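Long-range contacts in ankyrin repeat and SOCS BOX protein 11 (Homo sapiens, PDB 4UUC), which serves as the substrate-recognition component of a cullin-5 E3 ubiquitin ligase, its ankyrin repeat domain being described here, and directs targets such as BIK to proteasomal degradation: residues 39-44 against 51-56; 164-169 against 196-201; 146-151 against 179-184; 77-82 against 110-115; 104-109 against 136-141. All coordinates share one frame; numbering follows the deposited sequence.

Contact 1 (39-44 against 51-56); sequences SSLHEA and ACAKAL
Leu56 CD1 sits over one face of the flat peptide that joins Ser40 to Leu41, 3.6 Å from Leu41 N and almost as near to Ser40 C. The other flat group, the His42 imidazole, is turned to the far side of its helix. At its edge, in the ring plane, Ser39 N donates to His42 ND1 over 3.1 Å, while Ser39 OG accepts from His42 N. This pair is a capping box that closes the start of helix 40-46, and His42 NE2 goes on to Gly65 O. Both helices belong to ankyrin repeat 2, a helix-turn-helix in which the axes of 40-44 and 51-56 run nearly antiparallel (159°) and come within 8.8 Å. Ser39 to His42 occupy the place of the Thr-Pro-Leu-His signature of the ankyrin family. Small residues suit the closest approach: Ala44 CB rests 4.0 Å from Ala53 N and meets Cys52 CB, and such short side chains let the CA atoms of Ala44 and Ala53 come within 5.6 Å. Leu41 has CG anti to its backbone N (chi1 180°), and its CD1 reaches Ala53 CB at 3.8 Å. Ser40 CB touches both methyls of Leu56.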
# COMPACT_ATOMS: atom_id res chain seq x y z
N SER A 39 14.99 8.77 10.74
CA SER A 39 15.08 8.57 12.18
C SER A 39 15.16 7.08 12.53
O SER A 39 14.92 6.23 11.68
CB SER A 39 13.87 9.19 12.88
OG SER A 39 12.71 8.39 12.70
N SER A 40 15.48 6.78 13.78
CA SER A 40 15.49 5.40 14.25
C SER A 40 14.10 4.78 14.12
O SER A 40 13.97 3.59 13.82
CB SER A 40 15.98 5.33 15.69
OG SER A 40 17.34 5.70 15.77
N LEU A 41 13.06 5.58 14.33
CA LEU A 41 11.69 5.09 14.19
C LEU A 41 11.41 4.65 12.75
O LEU A 41 10.78 3.62 12.53
CB LEU A 41 10.68 6.15 14.62
CG LEU A 41 9.20 5.74 14.50
CD1 LEU A 41 8.91 4.52 15.37
CD2 LEU A 41 8.28 6.89 14.87
N HIS A 42 11.87 5.44 11.78
CA HIS A 42 11.76 5.06 10.38
C HIS A 42 12.35 3.67 10.15
O HIS A 42 11.74 2.83 9.50
CB HIS A 42 12.47 6.07 9.46
CG HIS A 42 11.69 7.32 9.19
ND1 HIS A 42 12.13 8.56 9.58
CD2 HIS A 42 10.52 7.52 8.55
CE1 HIS A 42 11.25 9.48 9.21
NE2 HIS A 42 10.26 8.87 8.58
N GLU A 43 13.54 3.42 10.72
CA GLU A 43 14.22 2.15 10.49
C GLU A 43 13.53 0.98 11.21
O GLU A 43 13.43 -0.10 10.65
CB GLU A 43 15.69 2.26 10.93
CG GLU A 43 16.42 3.39 10.20
CD GLU A 43 17.82 3.04 9.73
OE1 GLU A 43 18.10 1.86 9.44
OE2 GLU A 43 18.65 3.98 9.63
N ALA A 44 13.05 1.20 12.43
CA ALA A 44 12.30 0.16 13.13
C ALA A 44 11.05 -0.23 12.35
O ALA A 44 10.73 -1.41 12.22
CB ALA A 44 11.91 0.61 14.54
N ALA A 51 8.10 -3.62 18.82
CA ALA A 51 8.54 -3.34 20.18
C ALA A 51 9.54 -2.19 20.19
O ALA A 51 9.46 -1.29 21.03
CB ALA A 51 9.14 -4.59 20.83
N CYS A 52 10.46 -2.20 19.23
CA CYS A 52 11.41 -1.11 19.08
C CYS A 52 10.69 0.19 18.73
O CYS A 52 10.99 1.25 19.29
CB CYS A 52 12.46 -1.43 18.01
SG CYS A 52 13.65 -2.71 18.48
N ALA A 53 9.74 0.12 17.81
CA ALA A 53 8.96 1.29 17.42
C ALA A 53 8.26 1.90 18.63
O ALA A 53 8.32 3.11 18.84
CB ALA A 53 7.96 0.93 16.33
N LYS A 54 7.61 1.06 19.44
CA LYS A 54 6.85 1.56 20.58
C LYS A 54 7.77 2.19 21.63
O LYS A 54 7.43 3.21 22.21
CB LYS A 54 6.02 0.45 21.23
CG LYS A 54 5.08 0.97 22.32
CD LYS A 54 4.20 -0.12 22.88
CE LYS A 54 3.20 0.45 23.88
NZ LYS A 54 2.33 -0.59 24.48
N ALA A 55 8.92 1.57 21.86
CA ALA A 55 9.89 2.09 22.82
C ALA A 55 10.37 3.48 22.38
O ALA A 55 10.56 4.37 23.21
CB ALA A 55 11.06 1.14 22.97
N LEU A 56 10.57 3.65 21.08
CA LEU A 56 10.99 4.93 20.54
C LEU A 56 9.87 5.96 20.69
O LEU A 56 10.11 7.11 21.07
CB LEU A 56 11.40 4.79 19.07
CG LEU A 56 12.71 4.03 18.82
CD1 LEU A 56 12.82 3.58 17.37
CD2 LEU A 56 13.91 4.89 19.19

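Contact 2 (164-169 against 196-201); sequences GQWLDT and RNAQGK
Asp168 and Asn197 lie side by side and point the same way, their carboxylate and amide planes turned 32° from each other. Asn197 ND2 donates to Asp168 OD1 at 2.9 Å; the bond is nearly straight, lies close to the amide plane and meets the oxygen nearly along its C-O axis. The second carboxylate oxygen, OD2, takes Tyr140 OH and a salt bridge from Arg176, so a buried acid is well supplied with donors. The other end of the amide works within its own loop. CG of Asn197 stands between its backbone N and carbonyl carbon (chi1 68°), and OD1 accepts from Gln199 N and Lys201 N on opposite faces of its plane, the first bond making an Asx turn. Asparagine suits this place because one amide can brace its turn and still offer an N-H to the neighbouring loop 164-169. Beside this pair the contact becomes apolar: Leu167 CB approaches Ala198 N at 3.8 Å, and Trp166 CZ3 reaches Ala198 CB at 4.0 Å. Leu167 CG also lies over the centre of the indole, 3.5 Å above its plane. On the backbone, one water donates to both Leu167 O and Arg196 O, at 2.7 and 2.6 Å. Each segment is a tight turn, type II' from Gln165 to Asp168 and type I from Asn197 to Gly200, where Gly200 takes positive phi readily. Such turns, stacked from one repeat to the next, form the tips of the hairpin-like fingers of an ankyrin domain.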
# COMPACT_ATOMS: atom_id res chain seq x y z
N GLY A 164 -9.60 3.74 -11.62
CA GLY A 164 -8.24 3.24 -11.68
C GLY A 164 -7.18 4.33 -11.72
O GLY A 164 -6.98 5.05 -10.74
N GLN A 165 -6.48 4.41 -12.85
CA GLN A 165 -5.46 5.43 -13.09
C GLN A 165 -5.92 6.27 -14.28
O GLN A 165 -5.67 5.92 -15.44
CB GLN A 165 -4.09 4.80 -13.34
CG GLN A 165 -2.92 5.77 -13.25
CD GLN A 165 -2.82 6.69 -14.46
OE1 GLN A 165 -3.14 7.87 -14.39
NE2 GLN A 165 -2.37 6.13 -15.58
N TRP A 166 -6.61 7.37 -13.97
CA TRP A 166 -7.35 8.18 -14.94
C TRP A 166 -8.22 7.27 -15.82
O TRP A 166 -9.20 6.71 -15.34
CB TRP A 166 -6.42 9.08 -15.77
CG TRP A 166 -7.21 10.11 -16.55
CD1 TRP A 166 -8.22 10.90 -16.08
CD2 TRP A 166 -7.07 10.44 -17.95
NE1 TRP A 166 -8.72 11.70 -17.08
CE2 TRP A 166 -8.03 11.43 -18.24
CE3 TRP A 166 -6.23 9.99 -18.97
CZ2 TRP A 166 -8.17 11.99 -19.51
CZ3 TRP A 166 -6.37 10.54 -20.23
CH2 TRP A 166 -7.33 11.52 -20.49
N LEU A 167 -7.87 7.10 -17.10
CA LEU A 167 -8.72 6.31 -18.01
C LEU A 167 -8.39 4.81 -18.02
O LEU A 167 -9.13 4.02 -18.62
CB LEU A 167 -8.61 6.85 -19.44
CG LEU A 167 -9.33 8.17 -19.76
CD1 LEU A 167 -9.17 8.47 -21.24
CD2 LEU A 167 -10.80 8.14 -19.37
N ASP A 168 -7.30 4.43 -17.37
CA ASP A 168 -6.94 3.02 -17.25
C ASP A 168 -7.68 2.43 -16.05
O ASP A 168 -7.37 2.74 -14.90
CB ASP A 168 -5.42 2.87 -17.09
CG ASP A 168 -4.88 1.60 -17.75
OD1 ASP A 168 -5.19 1.35 -18.93
OD2 ASP A 168 -4.13 0.86 -17.08
N THR A 169 -8.70 1.62 -16.31
CA THR A 169 -9.50 1.03 -15.25
C THR A 169 -8.74 -0.14 -14.62
O THR A 169 -7.78 -0.64 -15.20
CB THR A 169 -10.87 0.54 -15.76
OG1 THR A 169 -10.70 -0.65 -16.54
CG2 THR A 169 -11.57 1.60 -16.61
N ARG A 196 -12.83 2.02 -23.33
CA ARG A 196 -11.46 2.12 -23.79
C ARG A 196 -10.66 3.11 -22.96
O ARG A 196 -11.23 4.04 -22.38
CB ARG A 196 -11.44 2.53 -25.27
CG ARG A 196 -12.29 1.61 -26.14
CD ARG A 196 -12.18 1.94 -27.62
NE ARG A 196 -12.76 0.87 -28.43
CZ ARG A 196 -12.12 -0.24 -28.80
NH1 ARG A 196 -10.86 -0.44 -28.43
NH2 ARG A 196 -12.74 -1.16 -29.53
N ASN A 197 -9.35 2.89 -22.89
CA ASN A 197 -8.46 3.74 -22.10
C ASN A 197 -7.81 4.83 -22.96
O ASN A 197 -8.25 5.09 -24.08
CB ASN A 197 -7.39 2.89 -21.41
CG ASN A 197 -6.39 2.25 -22.37
OD1 ASN A 197 -6.43 2.47 -23.58
ND2 ASN A 197 -5.49 1.45 -21.82
N ALA A 198 -6.76 5.45 -22.43
CA ALA A 198 -6.13 6.60 -23.08
C ALA A 198 -5.42 6.21 -24.38
O ALA A 198 -5.14 7.07 -25.22
CB ALA A 198 -5.15 7.26 -22.13
N GLN A 199 -5.11 4.93 -24.54
CA GLN A 199 -4.51 4.44 -25.78
C GLN A 199 -5.58 3.90 -26.73
O GLN A 199 -5.27 3.34 -27.78
CB GLN A 199 -3.47 3.36 -25.48
CG GLN A 199 -2.17 3.89 -24.88
CD GLN A 199 -2.32 4.37 -23.45
OE1 GLN A 199 -2.89 3.68 -22.61
NE2 GLN A 199 -1.81 5.56 -23.17
N GLY A 200 -6.85 4.08 -26.36
CA GLY A 200 -7.97 3.64 -27.16
C GLY A 200 -8.18 2.13 -27.11
O GLY A 200 -8.83 1.56 -27.99
N LYS A 201 -7.63 1.49 -26.08
CA LYS A 201 -7.69 0.03 -25.95
C LYS A 201 -8.75 -0.42 -24.94
O LYS A 201 -8.87 0.16 -23.86
CB LYS A 201 -6.33 -0.52 -25.51
CG LYS A 201 -5.16 -0.14 -26.41
CD LYS A 201 -5.24 -0.83 -27.77
CE LYS A 201 -4.00 -0.54 -28.61
NZ LYS A 201 -4.07 -1.18 -29.95
O HOH W 1 -11.56 4.24 -19.81

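Contact 3 (146-151 against 179-184); sequences QRVDCV and NVEVIH
Val148 has CG1 anti to its backbone N (chi1 -173°) and CG2 beside it, while Asn179 has CG anti to its own N (chi1 -164°); these torsions bring Val148 CG2 up to the Asn179 amide, whose ND2 it meets at 3.3 Å. The contact joins the starts of helices 148-156 and 180-188, the second helices of ankyrin repeats 5 and 6, which stack side by side in the repeat array. A branched valine suits its place here because its two methyls serve different neighbours: the Val148 and Glu181 side chains cross at about a right angle, and Val148 CG1 lies 3.8 Å from Glu181 OE1. Deeper in, Val182 CG2 is touched by Val148 CG2 and by Val151 CG2, each at 4.2 Å, and this apolar patch is continued by Cys143 of helix 138-144. At the N-terminal end of the contact Gln146 and Asn179 cross obliquely, their amide planes 77° apart. The Gln146 chain runs extended beyond CG, and OE1 comes near Asn179 but bonds to Ser178 N, which helps to tie the two turns together. Asparagine is a good N-cap, since its short side chain folds back to an N-H of the first helical turn that has no carbonyl of the helix to bond to. An alanine here would probably leave Val182 N without its capping acceptor and open a gap beside Val148 CG2 where the amide had lain. Asn179 OD1 takes that N-H in its own carbonyl plane, 2.9 Å from Val182 N.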
# COMPACT_ATOMS: atom_id res chain seq x y z
N GLN A 146 -1.66 -8.37 -9.06
CA GLN A 146 -2.30 -9.69 -8.95
C GLN A 146 -2.60 -10.09 -7.51
O GLN A 146 -2.47 -11.26 -7.14
CB GLN A 146 -1.43 -10.76 -9.61
CG GLN A 146 -1.03 -10.44 -11.05
CD GLN A 146 -0.25 -11.56 -11.71
OE1 GLN A 146 -0.71 -12.18 -12.66
NE2 GLN A 146 0.95 -11.83 -11.20
N ARG A 147 -3.01 -9.12 -6.70
CA ARG A 147 -3.30 -9.37 -5.29
C ARG A 147 -4.77 -9.75 -5.12
O ARG A 147 -5.61 -8.91 -4.81
CB ARG A 147 -2.97 -8.13 -4.46
CG ARG A 147 -1.54 -7.63 -4.65
CD ARG A 147 -0.51 -8.71 -4.34
NE ARG A 147 0.85 -8.18 -4.35
CZ ARG A 147 1.95 -8.94 -4.28
NH1 ARG A 147 1.83 -10.26 -4.20
NH2 ARG A 147 3.15 -8.38 -4.29
N VAL A 148 -5.06 -11.03 -5.33
CA VAL A 148 -6.44 -11.50 -5.41
C VAL A 148 -7.23 -11.20 -4.14
O VAL A 148 -8.36 -10.70 -4.22
CB VAL A 148 -6.51 -13.02 -5.68
CG1 VAL A 148 -7.95 -13.44 -5.93
CG2 VAL A 148 -5.63 -13.41 -6.85
N ASP A 149 -6.66 -11.51 -2.98
CA ASP A 149 -7.36 -11.29 -1.72
C ASP A 149 -7.64 -9.80 -1.49
O ASP A 149 -8.69 -9.43 -0.97
CB ASP A 149 -6.55 -11.85 -0.55
CG ASP A 149 -6.48 -13.37 -0.56
OD1 ASP A 149 -7.35 -14.01 -1.19
OD2 ASP A 149 -5.56 -13.92 0.08
N CYS A 150 -6.70 -8.94 -1.88
CA CYS A 150 -6.89 -7.50 -1.75
C CYS A 150 -7.98 -7.00 -2.70
O CYS A 150 -8.79 -6.15 -2.33
CB CYS A 150 -5.57 -6.76 -2.03
SG CYS A 150 -4.36 -6.91 -0.70
N VAL A 151 -7.99 -7.53 -3.92
CA VAL A 151 -9.03 -7.19 -4.89
C VAL A 151 -10.40 -7.56 -4.33
O VAL A 151 -11.32 -6.75 -4.34
CB VAL A 151 -8.79 -7.90 -6.25
CG1 VAL A 151 -10.01 -7.76 -7.17
CG2 VAL A 151 -7.55 -7.35 -6.94
N ASN A 179 -3.70 -13.06 -14.11
CA ASN A 179 -4.61 -13.59 -13.09
C ASN A 179 -6.07 -13.58 -13.52
O ASN A 179 -6.70 -12.52 -13.61
CB ASN A 179 -4.47 -12.82 -11.78
CG ASN A 179 -5.07 -13.56 -10.61
OD1 ASN A 179 -6.29 -13.61 -10.45
ND2 ASN A 179 -4.22 -14.16 -9.78
N VAL A 180 -6.60 -14.77 -13.75
CA VAL A 180 -7.98 -14.96 -14.19
C VAL A 180 -8.98 -14.65 -13.08
O VAL A 180 -10.04 -14.08 -13.34
CB VAL A 180 -8.19 -16.41 -14.70
CG1 VAL A 180 -9.68 -16.75 -14.86
CG2 VAL A 180 -7.46 -16.61 -16.02
N GLU A 181 -8.66 -15.03 -11.84
CA GLU A 181 -9.57 -14.80 -10.72
C GLU A 181 -9.91 -13.31 -10.59
O GLU A 181 -11.07 -12.96 -10.33
CB GLU A 181 -8.97 -15.33 -9.42
CG GLU A 181 -9.06 -16.86 -9.33
CD GLU A 181 -8.62 -17.43 -7.99
OE1 GLU A 181 -7.62 -16.95 -7.41
OE2 GLU A 181 -9.29 -18.38 -7.51
N VAL A 182 -8.93 -12.44 -10.80
CA VAL A 182 -9.15 -11.00 -10.74
C VAL A 182 -10.11 -10.52 -11.83
O VAL A 182 -10.97 -9.68 -11.58
CB VAL A 182 -7.81 -10.24 -10.84
CG1 VAL A 182 -8.03 -8.74 -11.03
CG2 VAL A 182 -6.97 -10.50 -9.60
N ILE A 183 -9.97 -11.06 -13.04
CA ILE A 183 -10.86 -10.72 -14.14
C ILE A 183 -12.32 -11.02 -13.78
O ILE A 183 -13.20 -10.17 -13.95
CB ILE A 183 -10.49 -11.48 -15.44
CG1 ILE A 183 -9.07 -11.12 -15.90
CG2 ILE A 183 -11.49 -11.19 -16.56
CD1 ILE A 183 -8.90 -9.68 -16.37
N HIS A 184 -12.58 -12.21 -13.26
CA HIS A 184 -13.96 -12.60 -12.94
C HIS A 184 -14.50 -11.82 -11.74
O HIS A 184 -15.69 -11.47 -11.71
CB HIS A 184 -14.06 -14.10 -12.69
CG HIS A 184 -13.88 -14.93 -13.93
ND1 HIS A 184 -14.62 -14.72 -15.07
CD2 HIS A 184 -13.04 -15.95 -14.20
CE1 HIS A 184 -14.25 -15.58 -16.00
NE2 HIS A 184 -13.29 -16.34 -15.50

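Contact 4 (77-82 against 110-115); sequences ACCSGS and VKRGHR
His114 is sandwiched between Gly81 of the facing segment and Arg112 of its own. With CG anti to the carbonyl carbon (chi1 -62°), its ring extends toward the end of helix 73-80. Gly81 CA sits over the ring centre in a CH-pi contact, 3.4 Å from the centroid, and Arg112 CB lies on the opposite face, offset toward the rim. At the edge, CD2 comes to 3.0 Å from Cys78 O in the ring plane, and NE2 makes a weak hydrogen bond of 3.3 Å to Cys79 O. The ring edge thus points at two carbonyls of the last turn of the helix; Cys78 O is buried with no hydrogen-bond partner. Glycine suits the place of Gly81 twice over: its phi is positive, and a CB would run into the His114 ring. The extended Arg112 chain carries NE alongside Cys79, and chi4 of -113° turns the guanidinium face to Cys79 CB, which stands 3.8 Å above its centre. Arg112 NE pairs with Glu108, one helical turn back. Gly113, again at positive phi, forms the Schellman motif that ends helix 105-111. A Gly-His pair in this turn, as in Gly113 and His114, is characteristic of the ankyrin repeat.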
# COMPACT_ATOMS: atom_id res chain seq x y z
N ALA A 77 6.15 1.09 7.66
CA ALA A 77 5.46 -0.03 8.30
C ALA A 77 4.68 -0.82 7.26
O ALA A 77 4.57 -2.04 7.35
CB ALA A 77 4.54 0.47 9.40
N CYS A 78 4.14 -0.12 6.27
CA CYS A 78 3.38 -0.76 5.20
C CYS A 78 4.31 -1.44 4.19
O CYS A 78 3.88 -2.33 3.46
CB CYS A 78 2.49 0.27 4.50
SG CYS A 78 1.07 0.78 5.51
N CYS A 79 5.58 -1.05 4.16
CA CYS A 79 6.57 -1.77 3.37
C CYS A 79 6.86 -3.12 4.03
O CYS A 79 6.95 -4.15 3.37
CB CYS A 79 7.88 -0.98 3.24
SG CYS A 79 7.79 0.49 2.21
N SER A 80 7.00 -3.09 5.35
CA SER A 80 7.36 -4.28 6.11
C SER A 80 6.18 -5.25 6.21
O SER A 80 6.37 -6.46 6.31
CB SER A 80 7.83 -3.90 7.51
OG SER A 80 6.75 -3.49 8.33
N GLY A 81 4.97 -4.71 6.18
CA GLY A 81 3.77 -5.53 6.31
C GLY A 81 3.46 -5.91 7.75
O GLY A 81 2.70 -6.84 8.00
N SER A 82 4.05 -5.19 8.70
CA SER A 82 3.76 -5.41 10.12
C SER A 82 2.50 -4.67 10.57
O SER A 82 2.52 -3.46 10.82
CB SER A 82 4.93 -4.98 10.99
OG SER A 82 4.60 -5.11 12.36
N VAL A 110 -0.90 -2.40 -0.48
CA VAL A 110 -1.61 -3.19 -1.49
C VAL A 110 -0.63 -3.77 -2.50
O VAL A 110 -0.71 -4.95 -2.83
CB VAL A 110 -2.68 -2.35 -2.22
CG1 VAL A 110 -3.28 -3.13 -3.39
CG2 VAL A 110 -3.77 -1.94 -1.25
N LYS A 111 0.29 -2.94 -3.00
CA LYS A 111 1.30 -3.41 -3.94
C LYS A 111 2.00 -4.68 -3.44
O LYS A 111 2.21 -5.62 -4.21
CB LYS A 111 2.33 -2.31 -4.20
CG LYS A 111 3.50 -2.74 -5.07
CD LYS A 111 4.42 -1.56 -5.37
CE LYS A 111 5.63 -1.98 -6.20
NZ LYS A 111 6.46 -0.80 -6.58
N ARG A 112 2.34 -4.70 -2.16
CA ARG A 112 3.06 -5.82 -1.56
C ARG A 112 2.15 -6.95 -1.08
O ARG A 112 2.63 -7.97 -0.58
CB ARG A 112 3.91 -5.32 -0.40
CG ARG A 112 5.04 -4.40 -0.83
CD ARG A 112 5.78 -3.84 0.37
NE ARG A 112 6.88 -2.96 -0.04
CZ ARG A 112 8.18 -3.21 0.15
NH1 ARG A 112 8.58 -4.32 0.75
NH2 ARG A 112 9.07 -2.33 -0.27
N GLY A 113 0.84 -6.77 -1.22
CA GLY A 113 -0.13 -7.78 -0.83
C GLY A 113 -0.35 -7.87 0.67
O GLY A 113 -0.74 -8.92 1.18
N HIS A 114 -0.10 -6.77 1.38
CA HIS A 114 -0.29 -6.73 2.82
C HIS A 114 -1.73 -6.38 3.17
O HIS A 114 -2.05 -5.25 3.55
CB HIS A 114 0.67 -5.73 3.46
CG HIS A 114 2.12 -6.07 3.26
ND1 HIS A 114 2.58 -7.36 3.21
CD2 HIS A 114 3.20 -5.27 3.12
CE1 HIS A 114 3.89 -7.35 3.04
NE2 HIS A 114 4.29 -6.09 2.97
N ARG A 115 -2.61 -7.37 3.05
CA ARG A 115 -4.04 -7.13 3.14
C ARG A 115 -4.48 -6.61 4.51
O ARG A 115 -5.35 -5.75 4.59
CB ARG A 115 -4.81 -8.41 2.82
CG ARG A 115 -6.32 -8.23 2.79
CD ARG A 115 -7.04 -9.55 2.61
NE ARG A 115 -6.44 -10.60 3.43
CZ ARG A 115 -6.51 -10.64 4.76
NH1 ARG A 115 -7.15 -9.69 5.43
NH2 ARG A 115 -5.93 -11.64 5.42

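Contact 5 (104-109 against 136-141); sequences SPIHEA and GTPLYV
His107 overlaps Pro138 with one face of its imidazole, the proline CG lying over the ring and CD 3.8 Å from NE2. With CG anti to the carbonyl carbon (chi1 -68°), the ring leaves its helix toward the neighbouring repeat, and NE2 makes a weak, bent hydrogen bond of 2.9 Å to Gly136 O, angle 121°. On its other nitrogen, ND1 shares a short 2.6 Å bond with Ser104 OG, which helps to fix the ring's rotation. Val141 crosses the imidazole at about a right angle: CG2 meets the edge at CD2, 3.9 Å away, while CG1 rests on His107 O. Ile106 CD1 adds a touch on Pro138 CG, and His130 packs edge-to-face with His107. Replacing His107 by an alanine would probably leave Ser104 OG and Gly136 O without these partners and open a gap beside Pro138 and Val141. Proline suits the first turn of helix 138-144, where no N-H is needed, and Gly136 has backbone angles at which a CB would jam against the preceding carbonyl. In 137-140 Tyr140 takes the last place of the ankyrin Thr-Pro-Leu-His motif; in Ser104-Pro-Ile-His107 the histidine keeps it and ties its repeat to the next.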
# COMPACT_ATOMS: atom_id res chain seq x y z
N SER A 104 2.26 7.28 -0.22
CA SER A 104 0.99 6.77 0.28
C SER A 104 1.14 5.39 0.93
O SER A 104 1.56 4.45 0.26
CB SER A 104 -0.04 6.68 -0.85
OG SER A 104 -1.24 6.09 -0.39
N PRO A 105 0.80 5.27 2.22
CA PRO A 105 0.93 3.96 2.88
C PRO A 105 0.03 2.87 2.29
O PRO A 105 0.52 1.76 2.08
CB PRO A 105 0.52 4.26 4.33
CG PRO A 105 0.83 5.71 4.51
CD PRO A 105 0.51 6.34 3.19
N ILE A 106 -1.24 3.16 2.03
CA ILE A 106 -2.15 2.10 1.60
C ILE A 106 -1.76 1.55 0.22
O ILE A 106 -1.87 0.35 -0.02
CB ILE A 106 -3.63 2.57 1.58
CG1 ILE A 106 -4.56 1.35 1.49
CG2 ILE A 106 -3.89 3.57 0.45
CD1 ILE A 106 -6.04 1.69 1.58
N HIS A 107 -1.27 2.41 -0.67
CA HIS A 107 -0.90 1.95 -2.01
C HIS A 107 0.32 1.02 -1.98
O HIS A 107 0.39 0.06 -2.74
CB HIS A 107 -0.64 3.14 -2.94
CG HIS A 107 -1.87 3.93 -3.25
ND1 HIS A 107 -2.42 4.82 -2.36
CD2 HIS A 107 -2.68 3.93 -4.33
CE1 HIS A 107 -3.51 5.35 -2.89
NE2 HIS A 107 -3.69 4.83 -4.08
N GLU A 108 1.26 1.29 -1.08
CA GLU A 108 2.41 0.41 -0.92
C GLU A 108 1.99 -0.91 -0.28
O GLU A 108 2.45 -1.98 -0.68
CB GLU A 108 3.50 1.09 -0.08
CG GLU A 108 4.80 0.30 -0.01
CD GLU A 108 5.51 0.17 -1.35
OE1 GLU A 108 5.27 1.02 -2.24
OE2 GLU A 108 6.30 -0.78 -1.52
N ALA A 109 1.12 -0.83 0.73
CA ALA A 109 0.62 -2.05 1.38
C ALA A 109 -0.04 -2.97 0.35
O ALA A 109 0.24 -4.18 0.33
CB ALA A 109 -0.35 -1.70 2.48
N GLY A 136 -2.72 5.39 -9.29
CA GLY A 136 -4.08 4.89 -9.35
C GLY A 136 -4.68 4.69 -7.97
O GLY A 136 -4.11 5.11 -6.96
N THR A 137 -5.85 4.07 -7.95
CA THR A 137 -6.55 3.73 -6.73
C THR A 137 -5.96 2.47 -6.10
O THR A 137 -5.21 1.74 -6.75
CB THR A 137 -8.03 3.49 -7.00
OG1 THR A 137 -8.13 2.43 -7.96
CG2 THR A 137 -8.71 4.74 -7.55
N PRO A 138 -6.33 2.18 -4.84
CA PRO A 138 -5.89 0.92 -4.24
C PRO A 138 -6.32 -0.30 -5.06
O PRO A 138 -5.55 -1.25 -5.20
CB PRO A 138 -6.56 0.94 -2.87
CG PRO A 138 -6.70 2.39 -2.55
CD PRO A 138 -7.01 3.05 -3.86
N LEU A 139 -7.54 -0.28 -5.61
CA LEU A 139 -8.01 -1.40 -6.42
C LEU A 139 -7.14 -1.56 -7.67
O LEU A 139 -6.81 -2.68 -8.06
CB LEU A 139 -9.47 -1.21 -6.81
CG LEU A 139 -10.07 -2.31 -7.68
CD1 LEU A 139 -10.02 -3.66 -6.98
CD2 LEU A 139 -11.50 -1.95 -8.07
N TYR A 140 -6.78 -0.44 -8.28
CA TYR A 140 -5.94 -0.46 -9.48
C TYR A 140 -4.57 -1.08 -9.19
O TYR A 140 -4.06 -1.88 -9.98
CB TYR A 140 -5.78 0.96 -10.02
CG TYR A 140 -5.02 1.04 -11.31
CD1 TYR A 140 -5.66 0.86 -12.53
CD2 TYR A 140 -3.65 1.30 -11.32
CE1 TYR A 140 -4.96 0.94 -13.72
CE2 TYR A 140 -2.95 1.38 -12.50
CZ TYR A 140 -3.60 1.20 -13.70
OH TYR A 140 -2.88 1.28 -14.87
N VAL A 141 -3.98 -0.70 -8.06
CA VAL A 141 -2.70 -1.26 -7.64
C VAL A 141 -2.84 -2.76 -7.39
O VAL A 141 -2.00 -3.54 -7.83
CB VAL A 141 -2.18 -0.56 -6.36
CG1 VAL A 141 -0.91 -1.24 -5.84
CG2 VAL A 141 -1.91 0.92 -6.65

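How the contacts relate
The five contacts follow the elongated ankyrin stack. Contact 1 lies inside repeat 2, while contacts 4, 5 and 3 join repeats 3 to 4, 4 to 5 and 5 to 6; contact 2 links the finger-like loops farther on. Contacts 1 and 2 are extremes, on opposite sides of the chain's centre, with centres 41 Å apart. Contacts 4 and 5 share helix 105-111, lie 10 Å apart between centres and alternate along the chain. Contact 5 also touches contact 2 through Tyr140 OH and Asp168 OD2, and Arg147 NE of contact 3 bonds to Lys111 O of contact 4. Mostly local links thus build one continuous, repeat-on-repeat scaffold for this substrate-recognition protein.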